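Local coordinates for transcriptional regulator (Aquifex aeolicus, PDB 2EH3), which probably binds DNA and regulates transcription as a dimeric helix-turn-helix protein of the TetR/AcrR family, at residues Leu76-Leu81 and Phe159-Leu164; Val83-Lys88 and Lys152-Leu157; Glu136-Phe141 and Glu166-Ile171. All blocks are in the same frame, centred on the assembly; numbering follows the deposited sequence.

Interaction 1. Residues Leu76-Leu81 and Phe159-Leu164; sequences LLEMFL and FLKEKL. With MG (magnesium ion), chain C; MG (magnesium ion), chain B.
The two-magnesium site on helix 73-86 meets helix 157-171 here, where E78 faces K161 and L81 packs on L160, K161 and L164. E78 bridges the metals with its carboxylate. OE1 of E78 lies 2.3 Å from the magnesium ion of chain B, and OE2 of E78 lies 2.3 Å from the magnesium ion of chain C. E75 also binds the chain B ion and E82 the chain C ion; two waters bind the former and one the latter. The side chain of E78 is extended, with CG anti to the backbone N (chi1 175°). K161 crosses it obliquely. K161 NZ is held mainly by a hydrogen bond to E82 OE2; its link to E78 OE2, at 3.4 Å, is weak though part of a salt bridge. The ammonium probably shares the carboxylate charge with the magnesium ions.

Beside this polar edge the contact is apolar. Most of the touching falls to L81 CD2, 3.6 Å from K161 CG and 3.8 Å from L164 CD2. The side chains of L81 and L160 cross at about a right angle, with L81 CD2 4.0 Å from L160 CB. L164 CD2 also rests 3.6 Å from L77 O. The helix segments run nearly antiparallel, at 151°, and their axes approach to 10.5 Å at closest. This is near-antiparallel helix packing within the TetR-like C-terminal domain, with a metal site along one edge.

Interaction 2. Residues Val83-Lys88 and Lys152-Leu157; sequences VLYREK and KEEREL
Y85 lays its ring under L157, whose CB sits over the centre of one face. L157 CB is 3.8 Å from the Y85 ring centroid and only 6° off the ring normal, a CH-pi contact. L157 CD1 runs back toward the root of the tyrosine, 3.8 Å from Y85 CG. The opposite face of the ring is covered by K88 of its own segment, with CD over the centre.

Y85 CG is anti to the backbone N (chi1 -167°), which sends the ring out from the helix toward the loop. Y85 OH donates a hydrogen bond of 2.8 Å to R155 O, which lies at the ring edge, in plane. The angle at the carbonyl is 130°.

K88 NZ turns back to Y85 O, 3.0 Å away. K88 N binds the same oxygen from the opposite face of the carbonyl plane. Two donors therefore grip this carbonyl where the helix ends. E154 crosses K88 at about a right angle, and E154 OE1 is 3.6 Å from K88 CE. The charged atoms do not touch, so any attraction is probably modest.

R155 makes a cation-pi contact with F159 and a backbone hydrogen bond with Y149, tying the loop to both flanking helices. The contact joins the junction of helices 73-86 and 88-99 to the loop between helices 131-152 and 157-171.

Interaction 3. Residues Glu136-Phe141 and Glu166-Ile171; sequences EIILGF and EGLKLI
F141 and G167 make the close part of this contact, where an aromatic ring meets bare backbone. F141 CE2 comes 3.7 Å from G167 CA, and F141 CZ is 3.8 Å from that same CA. The ring approaches G167 obliquely. Since G167 has no side chain, the ring can come up against the helix backbone itself. A beta carbon there would clash with F141 CZ. F141 CG stands anti to the backbone N (chi1 173°), which sends the ring out toward G167.

The second close point is I137 against I171. The I171 chain lies alongside I137, pointing the other way, and I137 CG2 meets I171 CD1 at 3.7 Å. I171 CD1 also approaches I138 CG1, at 4.2 Å.

I138 and L168 pack somewhat more loosely but remain buried. Their side chains cross at about a right angle, with L168 CD2 4.0 Å from I138 CG2. F141 CD2 is farther still from L168 CD2, at 4.4 Å. L77 of helix 73-86 touches both I138 and L168, and F119 of helix 105-126 also packs on I138. The solvent side is at I171, which is partly exposed near the end of helix 157-171.

The helix segments are close to antiparallel, at 167°, with a closest approach of their axes of 11.4 Å. The second subunit lies close by: G167 of that subunit packs on I137, and E136 of that subunit on F141. E136 of this chain forms a salt bridge with K163 of the second subunit.

No hydrogen bond crosses between the two segments. Their contact rests on apolar packing and close shape fit, while charged pairing nearby is made across the subunit interface.

All three contacts lie in the TetR-like C-terminal domain and involve helix 73-86, helix 131-152, helix 157-171 or the loop before it. Interactions 1 and 2 share helix 73-86, with centres about 11 Å apart. L81 packs on L157 between them. Interactions 1 and 3 share helix 157-171, with centres about 10 Å apart; K163 O and L164 O lie against the F141 ring. Interactions 2 and 3 do not touch; their centres are about 18 Å apart. Along the chain the segments come in the order 76-81, 83-88, 136-141, 152-157, 159-164 and 166-171. Helix 157-171 packs against both metal-bearing helix 73-86 and helix 131-152, which also touch each other; helix 131-152 lies beside the second subunit.

Interaction 1. Residues Leu76-Leu81 and Phe159-Leu164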
loop_
_atom_site.group_PDB
_atom_site.type_symbol
_atom_site.label_atom_id
_atom_site.label_comp_id
_atom_site.label_asym_id
_atom_site.label_seq_id
_atom_site.Cartn_x
_atom_site.Cartn_y
_atom_site.Cartn_z
ATOM N N LEU A 76 -0.135 21.053 9.272
ATOM C CA LEU A 76 -0.600 20.768 7.905
ATOM C C LEU A 76 -0.909 19.255 7.837
ATOM O O LEU A 76 -1.938 18.833 7.291
ATOM C CB LEU A 76 0.497 21.099 6.880
ATOM C CG LEU A 76 0.147 20.624 5.461
ATOM C CD1 LEU A 76 -0.944 21.501 4.883
ATOM C CD2 LEU A 76 1.426 20.652 4.586
ATOM N N LEU A 77 -0.018 18.432 8.383
ATOM C CA LEU A 77 -0.236 16.993 8.340
ATOM C C LEU A 77 -1.450 16.547 9.167
ATOM O O LEU A 77 -2.136 15.613 8.783
ATOM C CB LEU A 77 1.055 16.252 8.743
ATOM C CG LEU A 77 2.118 16.501 7.636
ATOM C CD1 LEU A 77 3.550 16.346 8.180
ATOM C CD2 LEU A 77 1.857 15.571 6.470
ATOM N N GLU A 78 -1.709 17.211 10.299
ATOM C CA GLU A 78 -2.890 16.874 11.058
ATOM C C GLU A 78 -4.138 17.106 10.199
ATOM O O GLU A 78 -5.071 16.296 10.209
ATOM C CB GLU A 78 -2.960 17.735 12.308
ATOM C CG GLU A 78 -4.281 17.509 13.110
ATOM C CD GLU A 78 -4.430 18.403 14.301
ATOM O OE1 GLU A 78 -3.472 19.094 14.704
ATOM O OE2 GLU A 78 -5.569 18.429 14.843
HETATM N N MSE A 79 -4.150 18.197 9.446
HETATM C CA MSE A 79 -5.292 18.505 8.585
HETATM C C MSE A 79 -5.443 17.507 7.455
HETATM O O MSE A 79 -6.559 17.133 7.081
HETATM C CB MSE A 79 -5.113 19.901 8.003
HETATM C CG MSE A 79 -6.261 20.352 7.159
HETATM SE SE MSE A 79 -7.816 20.849 8.216
HETATM C CE MSE A 79 -6.964 21.848 9.543
ATOM N N PHE A 80 -4.299 17.089 6.923
ATOM C CA PHE A 80 -4.229 16.113 5.830
ATOM C C PHE A 80 -4.865 14.815 6.333
ATOM O O PHE A 80 -5.699 14.225 5.660
ATOM C CB PHE A 80 -2.725 15.944 5.447
ATOM C CG PHE A 80 -2.449 15.220 4.125
ATOM C CD1 PHE A 80 -3.472 14.739 3.310
ATOM C CD2 PHE A 80 -1.128 15.010 3.734
ATOM C CE1 PHE A 80 -3.187 14.054 2.119
ATOM C CE2 PHE A 80 -0.830 14.323 2.537
ATOM C CZ PHE A 80 -1.874 13.850 1.741
ATOM N N LEU A 81 -4.472 14.365 7.524
ATOM C CA LEU A 81 -5.063 13.155 8.083
ATOM C C LEU A 81 -6.560 13.330 8.329
ATOM O O LEU A 81 -7.341 12.421 8.072
ATOM C CB LEU A 81 -4.351 12.779 9.390
ATOM C CG LEU A 81 -4.996 11.649 10.213
ATOM C CD1 LEU A 81 -5.020 10.334 9.459
ATOM C CD2 LEU A 81 -4.204 11.497 11.524
ATOM N N PHE A 159 -7.221 8.232 17.753
ATOM C CA PHE A 159 -6.125 7.295 17.832
ATOM C C PHE A 159 -5.109 7.573 16.719
ATOM O O PHE A 159 -3.912 7.607 16.959
ATOM C CB PHE A 159 -6.639 5.854 17.693
ATOM C CG PHE A 159 -5.546 4.832 17.661
ATOM C CD1 PHE A 159 -4.911 4.444 18.840
ATOM C CD2 PHE A 159 -5.135 4.264 16.461
ATOM C CE1 PHE A 159 -3.884 3.507 18.825
ATOM C CE2 PHE A 159 -4.097 3.316 16.429
ATOM C CZ PHE A 159 -3.477 2.940 17.611
ATOM N N LEU A 160 -5.603 7.749 15.493
ATOM C CA LEU A 160 -4.685 8.017 14.389
ATOM C C LEU A 160 -3.947 9.331 14.596
ATOM O O LEU A 160 -2.742 9.416 14.334
ATOM C CB LEU A 160 -5.421 8.037 13.030
ATOM C CG LEU A 160 -5.667 6.619 12.520
ATOM C CD1 LEU A 160 -7.028 6.174 12.979
ATOM C CD2 LEU A 160 -5.537 6.560 11.006
ATOM N N LYS A 161 -4.646 10.355 15.083
ATOM C CA LYS A 161 -3.995 11.629 15.317
ATOM C C LYS A 161 -2.918 11.557 16.376
ATOM O O LYS A 161 -1.874 12.189 16.234
ATOM C CB LYS A 161 -5.036 12.685 15.637
ATOM C CG LYS A 161 -5.759 13.029 14.353
ATOM C CD LYS A 161 -6.961 13.856 14.576
ATOM C CE LYS A 161 -6.630 15.133 15.246
ATOM N NZ LYS A 161 -7.890 15.931 15.141
ATOM N N GLU A 162 -3.145 10.781 17.432
ATOM C CA GLU A 162 -2.129 10.611 18.448
ATOM C C GLU A 162 -0.883 9.948 17.837
ATOM O O GLU A 162 0.231 10.409 18.057
ATOM C CB GLU A 162 -2.699 9.766 19.600
ATOM C CG GLU A 162 -1.736 9.589 20.755
ATOM C CD GLU A 162 -2.359 8.815 21.906
ATOM O OE1 GLU A 162 -3.202 9.396 22.627
ATOM O OE2 GLU A 162 -2.015 7.632 22.039
ATOM N N LYS A 163 -1.078 8.881 17.064
ATOM C CA LYS A 163 0.039 8.212 16.412
ATOM C C LYS A 163 0.802 9.154 15.488
ATOM O O LYS A 163 2.028 9.197 15.500
ATOM C CB LYS A 163 -0.467 7.016 15.590
ATOM C CG LYS A 163 -1.209 5.988 16.440
ATOM C CD LYS A 163 -0.252 5.168 17.262
ATOM C CE LYS A 163 0.160 3.930 16.494
ATOM N NZ LYS A 163 1.097 3.105 17.301
ATOM N N LEU A 164 0.069 9.900 14.676
ATOM C CA LEU A 164 0.717 10.832 13.732
ATOM C C LEU A 164 1.492 11.898 14.499
ATOM O O LEU A 164 2.651 12.174 14.204
ATOM C CB LEU A 164 -0.356 11.511 12.845
ATOM C CG LEU A 164 0.243 12.500 11.856
ATOM C CD1 LEU A 164 0.977 11.751 10.759
ATOM C CD2 LEU A 164 -0.882 13.280 11.200
HETATM MG MG MG C . -7.424 19.723 14.274
HETATM MG MG MG B . -3.637 21.018 16.023
HETATM O O HOH W 1 -3.157 23.084 17.125
HETATM O O HOH W 2 -2.545 19.877 17.767
HETATM O O HOH W 3 -6.504 20.221 12.163
#

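Interaction 2. Residues Val83-Lys88 and Lys152-Leu157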
loop_
_atom_site.group_PDB
_atom_site.type_symbol
_atom_site.label_atom_id
_atom_site.label_comp_id
_atom_site.label_asym_id
_atom_site.label_seq_id
_atom_site.Cartn_x
_atom_site.Cartn_y
_atom_site.Cartn_z
ATOM N N VAL A 83 -8.719 15.158 6.667
ATOM C CA VAL A 83 -9.417 15.071 5.383
ATOM C C VAL A 83 -9.421 13.634 4.888
ATOM O O VAL A 83 -10.465 13.144 4.470
ATOM C CB VAL A 83 -8.774 15.994 4.328
ATOM C CG1 VAL A 83 -9.317 15.669 2.913
ATOM C CG2 VAL A 83 -9.064 17.453 4.711
ATOM N N LEU A 84 -8.279 12.948 4.937
ATOM C CA LEU A 84 -8.282 11.559 4.480
ATOM C C LEU A 84 -9.282 10.721 5.286
ATOM O O LEU A 84 -9.966 9.854 4.727
ATOM C CB LEU A 84 -6.899 10.947 4.594
ATOM C CG LEU A 84 -5.813 11.566 3.709
ATOM C CD1 LEU A 84 -4.457 10.958 4.053
ATOM C CD2 LEU A 84 -6.156 11.331 2.245
ATOM N N TYR A 85 -9.375 10.978 6.601
ATOM C CA TYR A 85 -10.284 10.218 7.450
ATOM C C TYR A 85 -11.735 10.503 7.066
ATOM O O TYR A 85 -12.537 9.577 6.974
ATOM C CB TYR A 85 -10.041 10.547 8.937
ATOM C CG TYR A 85 -10.713 9.576 9.879
ATOM C CD1 TYR A 85 -10.054 8.408 10.297
ATOM C CD2 TYR A 85 -12.014 9.796 10.304
ATOM C CE1 TYR A 85 -10.699 7.462 11.136
ATOM C CE2 TYR A 85 -12.676 8.857 11.139
ATOM C CZ TYR A 85 -12.002 7.706 11.542
ATOM O OH TYR A 85 -12.636 6.803 12.358
ATOM N N ARG A 86 -12.076 11.772 6.858
ATOM C CA ARG A 86 -13.438 12.141 6.433
ATOM C C ARG A 86 -13.752 11.480 5.081
ATOM O O ARG A 86 -14.890 11.058 4.838
ATOM C CB ARG A 86 -13.573 13.660 6.257
ATOM C CG ARG A 86 -13.477 14.488 7.531
ATOM C CD ARG A 86 -14.156 15.854 7.349
ATOM N NE ARG A 86 -13.723 16.584 6.156
ATOM C CZ ARG A 86 -12.631 17.342 6.083
ATOM N NH1 ARG A 86 -11.842 17.483 7.141
ATOM N NH2 ARG A 86 -12.334 17.970 4.953
ATOM N N GLU A 87 -12.742 11.412 4.217
ATOM C CA GLU A 87 -12.870 10.810 2.876
ATOM C C GLU A 87 -12.452 9.338 2.886
ATOM O O GLU A 87 -12.094 8.813 1.842
ATOM C CB GLU A 87 -11.969 11.553 1.864
ATOM C CG GLU A 87 -12.220 13.055 1.753
ATOM C CD GLU A 87 -13.475 13.390 0.964
ATOM O OE1 GLU A 87 -13.617 12.853 -0.158
ATOM O OE2 GLU A 87 -14.296 14.187 1.461
ATOM N N LYS A 88 -12.562 8.638 4.023
ATOM C CA LYS A 88 -12.073 7.256 4.064
ATOM C C LYS A 88 -12.699 6.276 3.076
ATOM O O LYS A 88 -12.044 5.328 2.657
ATOM C CB LYS A 88 -12.116 6.703 5.499
ATOM C CG LYS A 88 -13.464 6.736 6.161
ATOM C CD LYS A 88 -13.277 6.444 7.651
ATOM C CE LYS A 88 -14.525 6.817 8.425
ATOM N NZ LYS A 88 -14.896 8.249 8.217
ATOM N N LYS A 152 -7.336 -1.881 7.511
ATOM C CA LYS A 152 -7.342 -3.183 8.158
ATOM C C LYS A 152 -8.443 -3.180 9.200
ATOM O O LYS A 152 -9.346 -4.017 9.177
ATOM C CB LYS A 152 -5.998 -3.455 8.822
ATOM C CG LYS A 152 -5.955 -4.758 9.593
ATOM C CD LYS A 152 -4.565 -4.991 10.154
ATOM C CE LYS A 152 -4.503 -6.273 10.957
ATOM N NZ LYS A 152 -3.256 -6.357 11.780
ATOM N N GLU A 153 -8.357 -2.231 10.117
ATOM C CA GLU A 153 -9.357 -2.079 11.162
ATOM C C GLU A 153 -9.700 -0.609 11.191
ATOM O O GLU A 153 -8.812 0.223 11.031
ATOM C CB GLU A 153 -8.784 -2.502 12.507
ATOM C CG GLU A 153 -9.683 -2.127 13.667
ATOM C CD GLU A 153 -9.401 -2.942 14.914
ATOM O OE1 GLU A 153 -10.039 -2.668 15.954
ATOM O OE2 GLU A 153 -8.551 -3.858 14.852
ATOM N N GLU A 154 -10.976 -0.272 11.353
ATOM C CA GLU A 154 -11.325 1.125 11.394
ATOM C C GLU A 154 -11.278 1.681 12.809
ATOM O O GLU A 154 -12.223 1.538 13.583
ATOM C CB GLU A 154 -12.702 1.404 10.759
ATOM C CG GLU A 154 -13.110 2.889 10.875
ATOM C CD GLU A 154 -14.283 3.300 9.985
ATOM O OE1 GLU A 154 -15.212 3.964 10.499
ATOM O OE2 GLU A 154 -14.270 2.982 8.773
ATOM N N ARG A 155 -10.154 2.300 13.143
ATOM C CA ARG A 155 -9.993 2.939 14.435
ATOM C C ARG A 155 -10.591 4.334 14.309
ATOM O O ARG A 155 -10.777 4.848 13.190
ATOM C CB ARG A 155 -8.505 3.070 14.810
ATOM C CG ARG A 155 -7.759 1.741 14.900
ATOM C CD ARG A 155 -8.397 0.803 15.927
ATOM N NE ARG A 155 -8.447 1.430 17.252
ATOM C CZ ARG A 155 -7.465 1.381 18.157
ATOM N NH1 ARG A 155 -6.341 0.710 17.914
ATOM N NH2 ARG A 155 -7.593 2.056 19.299
ATOM N N GLU A 156 -10.871 4.949 15.456
ATOM C CA GLU A 156 -11.423 6.299 15.487
ATOM C C GLU A 156 -10.277 7.290 15.230
ATOM O O GLU A 156 -9.102 7.028 15.535
ATOM C CB GLU A 156 -12.063 6.609 16.845
ATOM C CG GLU A 156 -13.308 5.785 17.167
ATOM C CD GLU A 156 -13.871 6.114 18.543
ATOM O OE1 GLU A 156 -14.166 7.302 18.803
ATOM O OE2 GLU A 156 -14.024 5.188 19.372
ATOM N N LEU A 157 -10.635 8.444 14.706
ATOM C CA LEU A 157 -9.653 9.486 14.375
ATOM C C LEU A 157 -8.703 9.915 15.503
ATOM O O LEU A 157 -7.513 10.156 15.249
ATOM C CB LEU A 157 -10.394 10.709 13.798
ATOM C CG LEU A 157 -9.552 11.924 13.377
ATOM C CD1 LEU A 157 -8.486 11.507 12.305
ATOM C CD2 LEU A 157 -10.509 13.007 12.826
#

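Interaction 3. Residues Glu136-Phe141 and Glu166-Ile171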
loop_
_atom_site.group_PDB
_atom_site.type_symbol
_atom_site.label_atom_id
_atom_site.label_comp_id
_atom_site.label_asym_id
_atom_site.label_seq_id
_atom_site.Cartn_x
_atom_site.Cartn_y
_atom_site.Cartn_z
ATOM N N GLU A 136 9.234 11.418 1.632
ATOM C CA GLU A 136 9.172 9.968 1.513
ATOM C C GLU A 136 8.812 9.350 2.859
ATOM O O GLU A 136 7.916 8.481 2.960
ATOM C CB GLU A 136 10.525 9.405 1.085
ATOM C CG GLU A 136 11.062 9.940 -0.246
ATOM C CD GLU A 136 10.543 9.196 -1.455
ATOM O OE1 GLU A 136 9.631 8.338 -1.306
ATOM O OE2 GLU A 136 11.038 9.493 -2.558
ATOM N N ILE A 137 9.524 9.788 3.891
ATOM C CA ILE A 137 9.282 9.272 5.236
ATOM C C ILE A 137 7.853 9.543 5.705
ATOM O O ILE A 137 7.132 8.640 6.156
ATOM C CB ILE A 137 10.209 9.932 6.265
ATOM C CG1 ILE A 137 11.679 9.542 6.002
ATOM C CG2 ILE A 137 9.777 9.502 7.670
ATOM C CD1 ILE A 137 12.689 10.396 6.778
ATOM N N ILE A 138 7.451 10.799 5.613
ATOM C CA ILE A 138 6.145 11.183 6.115
ATOM C C ILE A 138 4.997 10.616 5.310
ATOM O O ILE A 138 4.013 10.149 5.892
ATOM C CB ILE A 138 6.079 12.706 6.240
ATOM C CG1 ILE A 138 7.104 13.134 7.300
ATOM C CG2 ILE A 138 4.673 13.152 6.663
ATOM C CD1 ILE A 138 7.308 14.641 7.401
ATOM N N LEU A 139 5.090 10.615 3.985
ATOM C CA LEU A 139 4.009 10.010 3.215
ATOM C C LEU A 139 3.946 8.514 3.506
ATOM O O LEU A 139 2.863 7.943 3.591
ATOM C CB LEU A 139 4.198 10.223 1.711
ATOM C CG LEU A 139 3.890 11.628 1.198
ATOM C CD1 LEU A 139 4.020 11.643 -0.332
ATOM C CD2 LEU A 139 2.484 12.028 1.587
ATOM N N GLY A 140 5.108 7.884 3.660
ATOM C CA GLY A 140 5.137 6.464 3.972
ATOM C C GLY A 140 4.471 6.184 5.310
ATOM O O GLY A 140 3.646 5.272 5.437
ATOM N N PHE A 141 4.800 7.003 6.295
ATOM C CA PHE A 141 4.240 6.860 7.638
ATOM C C PHE A 141 2.727 7.083 7.623
ATOM O O PHE A 141 1.978 6.307 8.221
ATOM C CB PHE A 141 4.979 7.863 8.546
ATOM C CG PHE A 141 4.434 7.989 9.952
ATOM C CD1 PHE A 141 4.106 6.867 10.718
ATOM C CD2 PHE A 141 4.315 9.260 10.531
ATOM C CE1 PHE A 141 3.671 7.016 12.060
ATOM C CE2 PHE A 141 3.895 9.404 11.849
ATOM C CZ PHE A 141 3.577 8.277 12.612
ATOM N N GLU A 166 2.818 11.906 17.515
ATOM C CA GLU A 166 4.059 11.439 18.117
ATOM C C GLU A 166 5.144 11.144 17.110
ATOM O O GLU A 166 6.312 11.449 17.359
ATOM C CB GLU A 166 3.782 10.233 19.014
ATOM C CG GLU A 166 3.112 10.667 20.335
ATOM C CD GLU A 166 3.862 11.807 21.051
ATOM O OE1 GLU A 166 5.056 11.622 21.402
ATOM O OE2 GLU A 166 3.251 12.892 21.268
ATOM N N GLY A 167 4.761 10.579 15.970
ATOM C CA GLY A 167 5.752 10.270 14.956
ATOM C C GLY A 167 6.324 11.518 14.326
ATOM O O GLY A 167 7.532 11.556 14.082
ATOM N N LEU A 168 5.496 12.536 14.080
ATOM C CA LEU A 168 6.000 13.773 13.487
ATOM C C LEU A 168 6.888 14.518 14.466
ATOM O O LEU A 168 7.883 15.110 14.065
ATOM C CB LEU A 168 4.854 14.659 13.014
ATOM C CG LEU A 168 4.039 14.043 11.881
ATOM C CD1 LEU A 168 3.035 15.090 11.475
ATOM C CD2 LEU A 168 4.897 13.611 10.677
ATOM N N LYS A 169 6.542 14.471 15.751
ATOM C CA LYS A 169 7.363 15.116 16.758
ATOM C C LYS A 169 8.743 14.480 16.738
ATOM O O LYS A 169 9.761 15.176 16.782
ATOM C CB LYS A 169 6.729 14.963 18.152
ATOM C CG LYS A 169 7.625 15.475 19.287
ATOM C CD LYS A 169 6.905 15.446 20.639
ATOM C CE LYS A 169 7.818 15.954 21.758
ATOM N NZ LYS A 169 7.057 16.344 22.975
ATOM N N LEU A 170 8.794 13.153 16.660
ATOM C CA LEU A 170 10.076 12.475 16.639
ATOM C C LEU A 170 10.876 12.882 15.395
ATOM O O LEU A 170 12.067 13.213 15.484
ATOM C CB LEU A 170 9.865 10.961 16.688
ATOM C CG LEU A 170 11.106 10.061 16.726
ATOM C CD1 LEU A 170 10.686 8.711 17.283
ATOM C CD2 LEU A 170 11.732 9.920 15.349
ATOM N N ILE A 171 10.216 12.905 14.246
ATOM C CA ILE A 171 10.881 13.275 12.997
ATOM C C ILE A 171 11.386 14.722 12.997
ATOM O O ILE A 171 12.567 14.970 12.669
ATOM C CB ILE A 171 9.918 13.018 11.789
ATOM C CG1 ILE A 171 9.659 11.509 11.623
ATOM C CG2 ILE A 171 10.514 13.619 10.497
ATOM C CD1 ILE A 171 8.491 11.121 10.691
#